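Acyl-CoA dehydrogenase (Mycobacterium thermoresistibile, PDB 3NF4) probably catalyses the FAD-dependent alpha,beta-dehydrogenation of acyl-CoA thioesters, with the flavin held between its domains and a neighbouring subunit. Local coordinates at residues G141-A144 and A145-R148; T373-I376 and Q377-V380; A364-M367 and Q368-G372. All coordinates share one frame; numbering follows the deposited sequence.

Interaction 1: residues G141-A144 and A145-R148. With FAD (flavin-adenine dinucleotide), chain C.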
loop_
_atom_site.group_PDB
_atom_site.type_symbol
_atom_site.label_atom_id
_atom_site.label_comp_id
_atom_site.label_asym_id
_atom_site.label_seq_id
_atom_site.Cartn_x
_atom_site.Cartn_y
_atom_site.Cartn_z
ATOM N N GLY A 141 10.706 -26.365 -5.281
ATOM C CA GLY A 141 10.480 -25.784 -3.956
ATOM C C GLY A 141 8.987 -25.609 -3.730
ATOM O O GLY A 141 8.376 -26.366 -2.965
ATOM N N SER A 142 8.407 -24.616 -4.412
ATOM C CA SER A 142 6.955 -24.379 -4.406
ATOM C C SER A 142 6.163 -25.607 -4.859
ATOM O O SER A 142 5.148 -25.958 -4.237
ATOM C CB SER A 142 6.567 -23.166 -5.285
ATOM O OG SER A 142 7.104 -21.936 -4.803
ATOM N N ASP A 143 6.628 -26.254 -5.936
ATOM C CA ASP A 143 5.924 -27.413 -6.506
ATOM C C ASP A 143 6.497 -28.704 -5.938
ATOM O O ASP A 143 7.536 -29.171 -6.392
ATOM C CB ASP A 143 5.970 -27.412 -8.051
ATOM C CG ASP A 143 5.243 -28.633 -8.679
ATOM O OD1 ASP A 143 4.498 -29.365 -7.967
ATOM O OD2 ASP A 143 5.417 -28.840 -9.905
ATOM N N ALA A 144 5.804 -29.263 -4.948
ATOM C CA ALA A 144 6.266 -30.438 -4.216
ATOM C C ALA A 144 6.279 -31.710 -5.066
ATOM O O ALA A 144 7.299 -32.401 -5.127
ATOM C CB ALA A 144 5.428 -30.639 -2.948
ATOM N N ALA A 145 5.151 -31.996 -5.720
ATOM C CA ALA A 145 4.943 -33.203 -6.544
ATOM C C ALA A 145 5.989 -33.492 -7.637
ATOM O O ALA A 145 6.094 -34.624 -8.101
ATOM C CB ALA A 145 3.543 -33.176 -7.157
ATOM N N ALA A 146 6.756 -32.479 -8.035
ATOM C CA ALA A 146 7.758 -32.636 -9.097
ATOM C C ALA A 146 9.128 -33.143 -8.592
ATOM O O ALA A 146 10.124 -33.118 -9.330
ATOM C CB ALA A 146 7.912 -31.316 -9.883
ATOM N N LEU A 147 9.175 -33.608 -7.343
ATOM C CA LEU A 147 10.436 -34.058 -6.751
ATOM C C LEU A 147 10.927 -35.363 -7.399
ATOM O O LEU A 147 10.141 -36.098 -8.011
ATOM C CB LEU A 147 10.357 -34.148 -5.216
ATOM C CG LEU A 147 9.524 -35.216 -4.508
ATOM C CD1 LEU A 147 10.121 -36.621 -4.671
ATOM C CD2 LEU A 147 9.399 -34.884 -3.038
ATOM N N ARG A 148 12.221 -35.646 -7.266
ATOM C CA ARG A 148 12.816 -36.740 -8.029
ATOM C C ARG A 148 13.857 -37.641 -7.355
ATOM O O ARG A 148 14.283 -38.627 -7.963
ATOM C CB ARG A 148 13.353 -36.196 -9.347
ATOM C CG ARG A 148 12.585 -36.714 -10.538
ATOM C CD ARG A 148 12.681 -35.766 -11.715
ATOM N NE ARG A 148 11.364 -35.218 -12.053
ATOM C CZ ARG A 148 10.610 -35.632 -13.081
ATOM N NH1 ARG A 148 11.035 -36.608 -13.908
ATOM N NH2 ARG A 148 9.427 -35.052 -13.292
HETATM P PA FAD C . 10.269 -21.156 -6.916
HETATM O O1A FAD C . 9.273 -22.255 -6.670
HETATM O O2A FAD C . 11.227 -21.335 -8.063
HETATM O O5B FAD C . 9.469 -19.777 -7.163
HETATM C C5B FAD C . 10.051 -18.592 -7.703
HETATM C C4B FAD C . 8.980 -17.495 -7.795
HETATM O O4B FAD C . 7.846 -17.902 -8.591
HETATM C C3B FAD C . 8.443 -17.128 -6.417
HETATM O O3B FAD C . 8.282 -15.713 -6.347
HETATM C C2B FAD C . 7.074 -17.785 -6.352
HETATM O O2B FAD C . 6.191 -17.117 -5.423
HETATM C C1B FAD C . 6.632 -17.793 -7.828
HETATM N N9A FAD C . 5.706 -18.935 -8.036
HETATM C C8A FAD C . 6.031 -20.260 -7.991
HETATM N N7A FAD C . 4.911 -20.990 -8.183
HETATM C C5A FAD C . 3.886 -20.122 -8.353
HETATM C C6A FAD C . 2.523 -20.277 -8.593
HETATM N N6A FAD C . 1.996 -21.522 -8.684
HETATM N N1A FAD C . 1.732 -19.170 -8.729
HETATM C C2A FAD C . 2.252 -17.930 -8.631
HETATM N N3A FAD C . 3.563 -17.762 -8.387
HETATM C C4A FAD C . 4.390 -18.829 -8.249
HETATM N N1 FAD C . 12.895 -26.471 2.342
HETATM C C2 FAD C . 12.669 -27.610 3.067
HETATM O O2 FAD C . 11.965 -28.542 2.598
HETATM N N3 FAD C . 13.203 -27.752 4.309
HETATM C C4 FAD C . 13.965 -26.772 4.862
HETATM O O4 FAD C . 14.442 -26.948 6.013
HETATM C C4X FAD C . 14.203 -25.588 4.137
HETATM N N5 FAD C . 14.973 -24.599 4.663
HETATM C C5X FAD C . 15.215 -23.479 3.931
HETATM C C6 FAD C . 16.010 -22.465 4.469
HETATM C C7 FAD C . 16.275 -21.304 3.743
HETATM C C7M FAD C . 17.141 -20.233 4.362
HETATM C C8 FAD C . 15.726 -21.172 2.461
HETATM C C8M FAD C . 15.941 -19.965 1.585
HETATM C C9 FAD C . 14.929 -22.185 1.934
HETATM C C9A FAD C . 14.660 -23.343 2.648
HETATM N N10 FAD C . 13.877 -24.314 2.107
HETATM C C10 FAD C . 13.655 -25.451 2.837
HETATM C "C1'" FAD C . 13.296 -24.165 0.737
HETATM C "C2'" FAD C . 12.133 -23.144 0.625
HETATM O "O2'" FAD C . 10.955 -23.673 1.267
HETATM C "C3'" FAD C . 11.886 -22.681 -0.841
HETATM O "O3'" FAD C . 13.032 -21.924 -1.253
HETATM C "C4'" FAD C . 10.633 -21.819 -1.121
HETATM O "O4'" FAD C . 9.453 -22.381 -0.520
HETATM C "C5'" FAD C . 10.314 -21.505 -2.606
HETATM O "O5'" FAD C . 10.748 -22.449 -3.617
HETATM P P FAD C . 11.858 -22.025 -4.725
HETATM O O1P FAD C . 13.051 -21.423 -4.004
HETATM O O2P FAD C . 12.120 -23.165 -5.670
HETATM O O3P FAD C . 11.086 -20.853 -5.543
#
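Ala144 and Leu147 join at the backbone. Ala144 O accepts from Leu147 N at 3.1 Å, with an N-H...O angle of 138°. The donor is tilted 33° from the carbonyl plane. Leu147 CB also lies 3.5 Å from Ala144 O, so its side chain borders the same carbonyl. The bond closes a type I beta turn, with Ala145 and Ala146 at its two corners. Ala145 is exposed, and its CB stands 4.0 Å from Asp143 OD1. Asp143, just before the turn, flanks it. Its CG is anti to the backbone N (chi1 180°), and this carries the carboxylate alongside the turn. Asp143 OD2 rests 3.5 Å from Ala146 CB, while Asp143 OD1 is 3.5 Å from Ala145 N. The turn belongs to the loop between strands 131-134 and 150-154 of the middle beta domain; the residues just ahead of the turn, Gly141 and Ser142, meet FAD. Ser142 OG donates to FAD O1A at 2.9 Å. The backbone Ser142 N adds a weak bond of 3.4 Å to the same phosphate oxygen, so one residue holds it twice. Gly141 CA approaches FAD O5' to 3.4 Å. Phe279 of a second subunit packs on Ser142 and Asp143.

Interaction 2: residues T373-I376 and Q377-V380. With FAD (flavin-adenine dinucleotide), chain C.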
loop_
_atom_site.group_PDB
_atom_site.type_symbol
_atom_site.label_atom_id
_atom_site.label_comp_id
_atom_site.label_asym_id
_atom_site.label_seq_id
_atom_site.Cartn_x
_atom_site.Cartn_y
_atom_site.Cartn_z
ATOM N N THR A 373 5.890 -19.431 -0.193
ATOM C CA THR A 373 6.055 -18.006 -0.502
ATOM C C THR A 373 4.720 -17.319 -0.285
ATOM O O THR A 373 3.655 -17.965 -0.317
ATOM C CB THR A 373 6.537 -17.729 -1.990
ATOM O OG1 THR A 373 5.490 -18.044 -2.921
ATOM C CG2 THR A 373 7.775 -18.547 -2.357
ATOM N N ASN A 374 4.763 -16.019 -0.067
ATOM C CA ASN A 374 3.517 -15.252 0.025
ATOM C C ASN A 374 2.603 -15.230 -1.236
ATOM O O ASN A 374 1.401 -14.954 -1.121
ATOM C CB ASN A 374 3.803 -13.886 0.615
ATOM C CG ASN A 374 4.233 -13.994 2.080
ATOM O OD1 ASN A 374 4.243 -15.101 2.657
ATOM N ND2 ASN A 374 4.553 -12.867 2.696
ATOM N N GLN A 375 3.139 -15.606 -2.412
ATOM C CA GLN A 375 2.268 -15.818 -3.600
ATOM C C GLN A 375 1.498 -17.176 -3.511
ATOM O O GLN A 375 0.302 -17.240 -3.817
ATOM C CB GLN A 375 3.031 -15.695 -4.918
ATOM C CG GLN A 375 3.483 -14.279 -5.282
ATOM C CD GLN A 375 4.604 -13.733 -4.372
ATOM O OE1 GLN A 375 5.587 -14.435 -4.064
ATOM N NE2 GLN A 375 4.437 -12.473 -3.917
ATOM N N ILE A 376 2.175 -18.232 -3.075
ATOM C CA ILE A 376 1.499 -19.512 -2.771
ATOM C C ILE A 376 0.418 -19.381 -1.653
ATOM O O ILE A 376 -0.698 -19.939 -1.801
ATOM C CB ILE A 376 2.554 -20.671 -2.511
ATOM C CG1 ILE A 376 2.876 -21.382 -3.819
ATOM C CG2 ILE A 376 2.067 -21.736 -1.543
ATOM C CD1 ILE A 376 3.735 -20.603 -4.767
ATOM N N GLN A 377 0.734 -18.645 -0.567
ATOM C CA GLN A 377 -0.283 -18.340 0.486
ATOM C C GLN A 377 -1.568 -17.738 -0.096
ATOM O O GLN A 377 -2.645 -18.229 0.181
ATOM C CB GLN A 377 0.238 -17.435 1.625
ATOM C CG GLN A 377 1.433 -17.950 2.462
ATOM C CD GLN A 377 1.341 -19.434 2.925
ATOM O OE1 GLN A 377 0.254 -20.004 3.070
ATOM N NE2 GLN A 377 2.511 -20.047 3.164
ATOM N N ARG A 378 -1.445 -16.691 -0.916
ATOM C CA ARG A 378 -2.584 -16.108 -1.591
ATOM C C ARG A 378 -3.367 -17.102 -2.488
ATOM O O ARG A 378 -4.608 -17.013 -2.628
ATOM C CB ARG A 378 -2.160 -14.873 -2.409
ATOM C CG ARG A 378 -1.614 -13.665 -1.571
ATOM C CD ARG A 378 -1.264 -12.458 -2.508
ATOM N NE ARG A 378 -1.012 -11.251 -1.732
ATOM C CZ ARG A 378 0.162 -10.902 -1.203
ATOM N NH1 ARG A 378 1.243 -11.652 -1.360
ATOM N NH2 ARG A 378 0.250 -9.799 -0.475
ATOM N N LEU A 379 -2.636 -18.025 -3.114
ATOM C CA LEU A 379 -3.249 -19.022 -4.002
ATOM C C LEU A 379 -4.030 -20.046 -3.146
ATOM O O LEU A 379 -5.166 -20.387 -3.456
ATOM C CB LEU A 379 -2.182 -19.675 -4.902
ATOM C CG LEU A 379 -2.575 -20.782 -5.892
ATOM C CD1 LEU A 379 -3.786 -20.389 -6.794
ATOM C CD2 LEU A 379 -1.372 -21.264 -6.764
ATOM N N VAL A 380 -3.454 -20.468 -2.034
ATOM C CA VAL A 380 -4.187 -21.305 -1.068
ATOM C C VAL A 380 -5.506 -20.652 -0.577
ATOM O O VAL A 380 -6.582 -21.271 -0.679
ATOM C CB VAL A 380 -3.261 -21.770 0.095
ATOM C CG1 VAL A 380 -4.039 -22.210 1.362
ATOM C CG2 VAL A 380 -2.400 -22.919 -0.406
HETATM P PA FAD C . 10.269 -21.156 -6.916
HETATM O O1A FAD C . 9.273 -22.255 -6.670
HETATM O O2A FAD C . 11.227 -21.335 -8.063
HETATM O O5B FAD C . 9.469 -19.777 -7.163
HETATM C C5B FAD C . 10.051 -18.592 -7.703
HETATM C C4B FAD C . 8.980 -17.495 -7.795
HETATM O O4B FAD C . 7.846 -17.902 -8.591
HETATM C C3B FAD C . 8.443 -17.128 -6.417
HETATM O O3B FAD C . 8.282 -15.713 -6.347
HETATM C C2B FAD C . 7.074 -17.785 -6.352
HETATM O O2B FAD C . 6.191 -17.117 -5.423
HETATM C C1B FAD C . 6.632 -17.793 -7.828
HETATM N N9A FAD C . 5.706 -18.935 -8.036
HETATM C C8A FAD C . 6.031 -20.260 -7.991
HETATM N N7A FAD C . 4.911 -20.990 -8.183
HETATM C C5A FAD C . 3.886 -20.122 -8.353
HETATM C C6A FAD C . 2.523 -20.277 -8.593
HETATM N N6A FAD C . 1.996 -21.522 -8.684
HETATM N N1A FAD C . 1.732 -19.170 -8.729
HETATM C C2A FAD C . 2.252 -17.930 -8.631
HETATM N N3A FAD C . 3.563 -17.762 -8.387
HETATM C C4A FAD C . 4.390 -18.829 -8.249
HETATM N N1 FAD C . 12.895 -26.471 2.342
HETATM C C2 FAD C . 12.669 -27.610 3.067
HETATM O O2 FAD C . 11.965 -28.542 2.598
HETATM N N3 FAD C . 13.203 -27.752 4.309
HETATM C C4 FAD C . 13.965 -26.772 4.862
HETATM O O4 FAD C . 14.442 -26.948 6.013
HETATM C C4X FAD C . 14.203 -25.588 4.137
HETATM N N5 FAD C . 14.973 -24.599 4.663
HETATM C C5X FAD C . 15.215 -23.479 3.931
HETATM C C6 FAD C . 16.010 -22.465 4.469
HETATM C C7 FAD C . 16.275 -21.304 3.743
HETATM C C7M FAD C . 17.141 -20.233 4.362
HETATM C C8 FAD C . 15.726 -21.172 2.461
HETATM C C8M FAD C . 15.941 -19.965 1.585
HETATM C C9 FAD C . 14.929 -22.185 1.934
HETATM C C9A FAD C . 14.660 -23.343 2.648
HETATM N N10 FAD C . 13.877 -24.314 2.107
HETATM C C10 FAD C . 13.655 -25.451 2.837
HETATM C "C1'" FAD C . 13.296 -24.165 0.737
HETATM C "C2'" FAD C . 12.133 -23.144 0.625
HETATM O "O2'" FAD C . 10.955 -23.673 1.267
HETATM C "C3'" FAD C . 11.886 -22.681 -0.841
HETATM O "O3'" FAD C . 13.032 -21.924 -1.253
HETATM C "C4'" FAD C . 10.633 -21.819 -1.121
HETATM O "O4'" FAD C . 9.453 -22.381 -0.520
HETATM C "C5'" FAD C . 10.314 -21.505 -2.606
HETATM O "O5'" FAD C . 10.748 -22.449 -3.617
HETATM P P FAD C . 11.858 -22.025 -4.725
HETATM O O1P FAD C . 13.051 -21.423 -4.004
HETATM O O2P FAD C . 12.120 -23.165 -5.670
HETATM O O3P FAD C . 11.086 -20.853 -5.543
#
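Gln377 N to Thr373 O (3.0 Å) and Val380 N to Ile376 O (2.8 Å) are nearly straight i+4 bonds, both 169° at the hydrogen. They build the first turns of alpha helix 374-383, with Thr373 as its N-cap. Thr373 OG1 sits between its backbone N and carbonyl carbon (chi1 70°). There it accepts a weak capping bond from Ile376 N, and it also hydrogen-bonds the ribose hydroxyl FAD O2B at 2.8 Å. Ile376 reaches over a face of the adenine, with CD1 3.6 Å from FAD C5A. Leu379 CD2 lies near the exocyclic amine N6A. On another side of the helix, Arg378 runs extended from CG to NE. Arg378 NH1 gives Asn374 O a weak bond of 3.3 Å, beside the weak one from Arg378 N. The Arg378 and Gln375 side chains run side by side, pointing the same way, with the guanidinium and amide planes 18° apart. Arg378 NE makes a salt bridge to Asp295 of a third subunit. The Asn374 side chain bonds Lys328, Thr332 and Asp333, and that of Gln377 bonds Ser325 and Gly372. The bent Gln375 chain brings OE1 to Gln344 NE2 of the second subunit, and Gln375 OE1 also takes a weak bond from FAD O2B at 3.1 Å.

Interaction 3: residues A364-M367 and Q368-G372. With FAD (flavin-adenine dinucleotide), chain C.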
loop_
_atom_site.group_PDB
_atom_site.type_symbol
_atom_site.label_atom_id
_atom_site.label_comp_id
_atom_site.label_asym_id
_atom_site.label_seq_id
_atom_site.Cartn_x
_atom_site.Cartn_y
_atom_site.Cartn_z
ATOM N N ALA A 364 14.348 -10.381 7.771
ATOM C CA ALA A 364 12.905 -10.448 7.508
ATOM C C ALA A 364 12.558 -10.892 6.075
ATOM O O ALA A 364 11.511 -11.522 5.863
ATOM C CB ALA A 364 12.198 -9.085 7.862
ATOM N N LYS A 365 13.423 -10.546 5.111
ATOM C CA LYS A 365 13.172 -10.837 3.688
ATOM C C LYS A 365 12.910 -12.325 3.395
ATOM O O LYS A 365 11.987 -12.635 2.659
ATOM C CB LYS A 365 14.296 -10.291 2.781
ATOM C CG LYS A 365 14.073 -10.509 1.296
ATOM C CD LYS A 365 12.809 -9.759 0.762
ATOM C CE LYS A 365 11.824 -10.743 0.122
ATOM N NZ LYS A 365 10.589 -10.101 -0.436
ATOM N N ILE A 366 13.702 -13.232 3.971
ATOM C CA ILE A 366 13.572 -14.695 3.678
ATOM C C ILE A 366 12.260 -15.281 4.262
ATOM O O ILE A 366 11.709 -16.264 3.761
ATOM C CB ILE A 366 14.818 -15.502 4.191
ATOM C CG1 ILE A 366 14.804 -16.998 3.740
ATOM C CG2 ILE A 366 14.896 -15.468 5.712
ATOM C CD1 ILE A 366 14.601 -17.260 2.209
ATOM N N MET A 367 11.747 -14.655 5.308
ATOM C CA MET A 367 10.482 -15.065 5.901
ATOM C C MET A 367 9.283 -14.950 4.937
ATOM O O MET A 367 8.333 -15.782 4.982
ATOM C CB MET A 367 10.257 -14.259 7.177
ATOM C CG MET A 367 10.166 -15.093 8.373
ATOM S SD MET A 367 11.217 -14.512 9.687
ATOM C CE MET A 367 12.590 -15.664 9.566
ATOM N N GLN A 368 9.326 -13.947 4.061
ATOM C CA GLN A 368 8.322 -13.822 3.001
ATOM C C GLN A 368 8.402 -14.985 1.968
ATOM O O GLN A 368 7.457 -15.193 1.173
ATOM C CB GLN A 368 8.447 -12.461 2.290
ATOM C CG GLN A 368 8.120 -11.223 3.164
ATOM C CD GLN A 368 8.241 -9.914 2.396
ATOM O OE1 GLN A 368 9.337 -9.521 1.980
ATOM N NE2 GLN A 368 7.100 -9.227 2.195
ATOM N N ILE A 369 9.510 -15.737 2.015
ATOM C CA ILE A 369 9.858 -16.722 0.996
ATOM C C ILE A 369 9.717 -18.189 1.446
ATOM O O ILE A 369 9.070 -18.971 0.754
ATOM C CB ILE A 369 11.278 -16.462 0.387
ATOM C CG1 ILE A 369 11.228 -15.262 -0.566
ATOM C CG2 ILE A 369 11.806 -17.693 -0.340
ATOM C CD1 ILE A 369 12.533 -14.492 -0.711
ATOM N N PHE A 370 10.299 -18.587 2.572
ATOM C CA PHE A 370 10.148 -19.994 2.957
ATOM C C PHE A 370 8.831 -20.370 3.666
ATOM O O PHE A 370 8.038 -19.498 4.006
ATOM C CB PHE A 370 11.395 -20.572 3.647
ATOM C CG PHE A 370 11.777 -19.916 4.961
ATOM C CD1 PHE A 370 13.111 -19.963 5.381
ATOM C CD2 PHE A 370 10.844 -19.298 5.775
ATOM C CE1 PHE A 370 13.522 -19.377 6.590
ATOM C CE2 PHE A 370 11.233 -18.710 6.993
ATOM C CZ PHE A 370 12.577 -18.755 7.398
ATOM N N GLU A 371 8.591 -21.680 3.804
ATOM C CA GLU A 371 7.349 -22.219 4.368
ATOM C C GLU A 371 6.161 -21.839 3.454
ATOM O O GLU A 371 5.043 -21.603 3.916
ATOM C CB GLU A 371 7.190 -21.664 5.794
ATOM C CG GLU A 371 6.541 -22.550 6.840
ATOM C CD GLU A 371 7.188 -23.934 7.013
ATOM O OE1 GLU A 371 6.480 -24.921 6.641
ATOM O OE2 GLU A 371 8.348 -24.055 7.559
ATOM N N GLY A 372 6.417 -21.771 2.151
ATOM C CA GLY A 372 5.409 -21.390 1.166
ATOM C C GLY A 372 5.478 -19.881 1.002
ATOM O O GLY A 372 5.161 -19.153 1.952
HETATM P PA FAD C . 10.269 -21.156 -6.916
HETATM O O1A FAD C . 9.273 -22.255 -6.670
HETATM O O2A FAD C . 11.227 -21.335 -8.063
HETATM O O5B FAD C . 9.469 -19.777 -7.163
HETATM C C5B FAD C . 10.051 -18.592 -7.703
HETATM C C4B FAD C . 8.980 -17.495 -7.795
HETATM O O4B FAD C . 7.846 -17.902 -8.591
HETATM C C3B FAD C . 8.443 -17.128 -6.417
HETATM O O3B FAD C . 8.282 -15.713 -6.347
HETATM C C2B FAD C . 7.074 -17.785 -6.352
HETATM O O2B FAD C . 6.191 -17.117 -5.423
HETATM C C1B FAD C . 6.632 -17.793 -7.828
HETATM N N9A FAD C . 5.706 -18.935 -8.036
HETATM C C8A FAD C . 6.031 -20.260 -7.991
HETATM N N7A FAD C . 4.911 -20.990 -8.183
HETATM C C5A FAD C . 3.886 -20.122 -8.353
HETATM C C6A FAD C . 2.523 -20.277 -8.593
HETATM N N6A FAD C . 1.996 -21.522 -8.684
HETATM N N1A FAD C . 1.732 -19.170 -8.729
HETATM C C2A FAD C . 2.252 -17.930 -8.631
HETATM N N3A FAD C . 3.563 -17.762 -8.387
HETATM C C4A FAD C . 4.390 -18.829 -8.249
HETATM N N1 FAD C . 12.895 -26.471 2.342
HETATM C C2 FAD C . 12.669 -27.610 3.067
HETATM O O2 FAD C . 11.965 -28.542 2.598
HETATM N N3 FAD C . 13.203 -27.752 4.309
HETATM C C4 FAD C . 13.965 -26.772 4.862
HETATM O O4 FAD C . 14.442 -26.948 6.013
HETATM C C4X FAD C . 14.203 -25.588 4.137
HETATM N N5 FAD C . 14.973 -24.599 4.663
HETATM C C5X FAD C . 15.215 -23.479 3.931
HETATM C C6 FAD C . 16.010 -22.465 4.469
HETATM C C7 FAD C . 16.275 -21.304 3.743
HETATM C C7M FAD C . 17.141 -20.233 4.362
HETATM C C8 FAD C . 15.726 -21.172 2.461
HETATM C C8M FAD C . 15.941 -19.965 1.585
HETATM C C9 FAD C . 14.929 -22.185 1.934
HETATM C C9A FAD C . 14.660 -23.343 2.648
HETATM N N10 FAD C . 13.877 -24.314 2.107
HETATM C C10 FAD C . 13.655 -25.451 2.837
HETATM C "C1'" FAD C . 13.296 -24.165 0.737
HETATM C "C2'" FAD C . 12.133 -23.144 0.625
HETATM O "O2'" FAD C . 10.955 -23.673 1.267
HETATM C "C3'" FAD C . 11.886 -22.681 -0.841
HETATM O "O3'" FAD C . 13.032 -21.924 -1.253
HETATM C "C4'" FAD C . 10.633 -21.819 -1.121
HETATM O "O4'" FAD C . 9.453 -22.381 -0.520
HETATM C "C5'" FAD C . 10.314 -21.505 -2.606
HETATM O "O5'" FAD C . 10.748 -22.449 -3.617
HETATM P P FAD C . 11.858 -22.025 -4.725
HETATM O O1P FAD C . 13.051 -21.423 -4.004
HETATM O O2P FAD C . 12.120 -23.165 -5.670
HETATM O O3P FAD C . 11.086 -20.853 -5.543
#
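Ile366 and Phe370 make the tight part of this contact. Ile366 CG1 touches Phe370 CD1 at 3.8 Å, the two side chains crossing at about a right angle. Ile366 O lies over one face of the Phe370 ring, 3.7 Å above its plane and offset toward the rim. The same oxygen accepts from Phe370 N at 3.0 Å, nearly in line with the carbonyl, and from Ile369 N at 2.9 Å, well above the carbonyl plane. Met367 runs beside the ring and brings its CE to Phe370 CZ. The last, weakly bonded part of helix 357-367 passes here into the loop leading to helix 374-383 in the alpha-helical C-terminal domain. Phe370 CG stands between its backbone N and carbonyl carbon (chi1 62°), and the ring meets the flavin's dimethylbenzene end with its edge. Phe370 CD1 is 3.8 Å from FAD C7. Ile366 CG1 lies as far from the FAD C8M methyl. The other side is polar and less enclosed: Lys365 is buried but Gln368 is partly exposed. Lys365 NZ bonds Gln368 OE1 at 2.8 Å from above the amide plane. Lys365 NZ also bonds Gln344 OE1 and Thr340 O of a second subunit. Gln368 NE2 goes to Asp333.

Overall arrangement
All three contacts are local and all reach FAD, but at different parts of it. Interaction 1 is a surface turn in the middle domain, and the residues leading into it reach the pyrophosphate. Interactions 2 and 3 share the C-terminal domain; interaction 3 spans a helix and the loop after it, interaction 2 the start of the next helix. Interaction 2 is partly buried and deals with the ribose and adenine; interaction 3 is buried, apolar beside the flavin and polar toward the second subunit. A probable hydrogen bond from Asn374 N to Gln368 O (3.1 Å) ties the two. Ser142 OG packs on Ile376 CD1 at 3.6 Å, joining the two domains next to the cofactor. Each contact also touches the second subunit.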